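PDB 6XK2: ribokinase from Cryptococcus neoformans var. grubii serotype A, which phosphorylates D-ribose at O-5 with ATP and magnesium to give D-ribose 5-phosphate and ADP, and works as a homodimer. Local coordinates for the interface of chains A and B. Coordinates in Å, arbitrary orientation; residue numbers count along the deposited sequence, not the author numbering. Chains: chain A/B, Ribokinase.

The interface of chains A and B. Residues chain A 27, 29, 33, 39, 41, 107; chain B 107, 116-118.
A:Ile39 and B:Val117 pair across the two-fold homodimer interface as a parallel beta bridge, which ties strand 38-40 of one subunit to strand 114-119 of the other and helps hold the two subunits together. The backbone of A:Ile39 is gripped at both ends. Its N donates to B:Ile116 O at 3.3 Å, a bent bond whose donor stands well above the carbonyl plane. Its O takes B:Leu118 N at 2.8 Å, nearly straight and in the carbonyl plane. Two residues on, A:Ser41 N reaches B:Leu118 O at 2.7 Å, almost end-on to the carbonyl. A:Ser41 OG, lying between its own backbone N and carbonyl carbon, leans back toward the same oxygen and adds at most a weak bond.

B:Val117 is the apolar plug, burying 75 Å², more than any other residue of this patch. Its CG1 is anti to the backbone N (chi1 174°), which sets both methyls against A:Leu29 and leaves CG2 to reach A:Val33 as well. CG2 touches A:Leu29 CD1 at 3.9 Å and A:Val33 CG1 at 4.1 Å, while CG1 faces A:Leu29 CD2. The ring of A:Phe27 lies further back, its CD1 edge turned toward B:Val117 CG1.

Beyond the plug, the extended side chains of A:Gln107 and B:Gln107 meet tip to tip, amide planes turned 75° apart. Their NE2 atoms are 3.3 Å from each other, a contact rather than a bond. The A:Gln107 amide is anchored from within its own chain: A:Val33 N donates to OE1 at 2.8 Å, in the carbonyl plane, fixing which end carries the oxygen and pointing NE2 toward chain B. A:Val33 CG1 in turn touches B:Gln107 NE2.

In the fold, strands 22-29, 38-40 and 102-109 of chain A meet strands 102-109 and 114-119 of chain B where the beta lids typical of ribokinases clasp; the centre of this contact is about 22 Å from A:Asp281, the predicted catalytic base.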
loop_
_atom_site.group_PDB
_atom_site.type_symbol
_atom_site.label_atom_id
_atom_site.label_comp_id
_atom_site.label_asym_id
_atom_site.label_seq_id
_atom_site.Cartn_x
_atom_site.Cartn_y
_atom_site.Cartn_z
ATOM N N PHE A 27 -3.197 0.717 -5.995
ATOM C CA PHE A 27 -2.877 -0.690 -6.186
ATOM C C PHE A 27 -4.050 -1.344 -6.890
ATOM O O PHE A 27 -5.151 -1.419 -6.339
ATOM C CB PHE A 27 -2.595 -1.406 -4.863
ATOM C CG PHE A 27 -1.343 -0.953 -4.183
ATOM C CD1 PHE A 27 -0.147 -1.611 -4.404
ATOM C CD2 PHE A 27 -1.356 0.146 -3.342
ATOM C CE1 PHE A 27 1.013 -1.193 -3.791
ATOM C CE2 PHE A 27 -0.204 0.568 -2.728
ATOM C CZ PHE A 27 0.983 -0.105 -2.948
ATOM N N LEU A 29 -6.196 -4.248 -7.947
ATOM C CA LEU A 29 -6.504 -5.526 -7.333
ATOM C C LEU A 29 -7.754 -6.127 -7.956
ATOM O O LEU A 29 -8.613 -5.399 -8.464
ATOM C CB LEU A 29 -6.713 -5.361 -5.820
ATOM C CG LEU A 29 -5.473 -5.158 -4.955
ATOM C CD1 LEU A 29 -5.850 -4.618 -3.566
ATOM C CD2 LEU A 29 -4.729 -6.484 -4.828
ATOM N N VAL A 33 -9.351 -6.173 -0.550
ATOM C CA VAL A 33 -8.885 -7.272 0.290
ATOM C C VAL A 33 -9.781 -7.376 1.517
ATOM O O VAL A 33 -10.128 -6.369 2.148
ATOM C CB VAL A 33 -7.398 -7.108 0.661
ATOM C CG1 VAL A 33 -7.145 -5.922 1.574
ATOM C CG2 VAL A 33 -6.867 -8.393 1.293
ATOM N N ILE A 39 -3.525 -10.917 -0.959
ATOM C CA ILE A 39 -3.827 -10.800 -2.375
ATOM C C ILE A 39 -2.720 -9.990 -3.034
ATOM O O ILE A 39 -2.093 -9.132 -2.405
ATOM C CB ILE A 39 -5.231 -10.183 -2.579
ATOM C CG1 ILE A 39 -5.638 -10.223 -4.048
ATOM C CG2 ILE A 39 -5.293 -8.765 -2.026
ATOM C CD1 ILE A 39 -6.988 -9.587 -4.299
ATOM N N SER A 41 -1.437 -7.429 -6.009
ATOM C CA SER A 41 -1.846 -6.405 -6.950
ATOM C C SER A 41 -1.456 -6.808 -8.370
ATOM O O SER A 41 -0.567 -7.635 -8.590
ATOM C CB SER A 41 -1.197 -5.071 -6.597
ATOM O OG SER A 41 0.189 -5.125 -6.893
ATOM N N GLN A 107 -6.887 0.878 -2.722
ATOM C CA GLN A 107 -7.189 -0.355 -3.426
ATOM C C GLN A 107 -8.207 -0.029 -4.509
ATOM O O GLN A 107 -9.352 0.311 -4.205
ATOM C CB GLN A 107 -7.737 -1.414 -2.475
ATOM C CG GLN A 107 -6.848 -1.755 -1.307
ATOM C CD GLN A 107 -7.494 -2.776 -0.401
ATOM O OE1 GLN A 107 -7.888 -3.851 -0.845
ATOM N NE2 GLN A 107 -7.607 -2.446 0.875
ATOM N N GLN B 107 -2.411 -4.257 6.613
ATOM C CA GLN B 107 -3.334 -3.555 7.499
ATOM C C GLN B 107 -3.345 -4.274 8.841
ATOM O O GLN B 107 -3.869 -5.385 8.953
ATOM C CB GLN B 107 -4.739 -3.482 6.908
ATOM C CG GLN B 107 -4.824 -2.840 5.537
ATOM C CD GLN B 107 -6.241 -2.784 5.017
ATOM O OE1 GLN B 107 -7.132 -2.267 5.677
ATOM N NE2 GLN B 107 -6.462 -3.348 3.838
ATOM N N ILE B 116 -3.206 -8.333 3.910
ATOM C CA ILE B 116 -1.972 -8.044 3.189
ATOM C C ILE B 116 -2.293 -7.813 1.718
ATOM O O ILE B 116 -3.171 -8.472 1.153
ATOM C CB ILE B 116 -0.953 -9.194 3.352
ATOM C CG1 ILE B 116 -0.662 -9.427 4.836
ATOM C CG2 ILE B 116 0.310 -8.928 2.556
ATOM C CD1 ILE B 116 0.363 -10.482 5.106
ATOM N N VAL B 117 -1.629 -6.831 1.121
ATOM C CA VAL B 117 -1.595 -6.633 -0.323
ATOM C C VAL B 117 -0.140 -6.752 -0.756
ATOM O O VAL B 117 0.717 -6.017 -0.253
ATOM C CB VAL B 117 -2.165 -5.261 -0.729
ATOM C CG1 VAL B 117 -1.980 -5.035 -2.217
ATOM C CG2 VAL B 117 -3.641 -5.141 -0.340
ATOM N N LEU B 118 0.143 -7.657 -1.693
ATOM C CA LEU B 118 1.502 -7.824 -2.195
ATOM C C LEU B 118 1.614 -7.126 -3.535
ATOM O O LEU B 118 0.721 -7.242 -4.379
ATOM C CB LEU B 118 1.860 -9.297 -2.341
ATOM C CG LEU B 118 1.853 -10.036 -1.004
ATOM C CD1 LEU B 118 2.105 -11.526 -1.201
ATOM C CD2 LEU B 118 2.881 -9.415 -0.070
#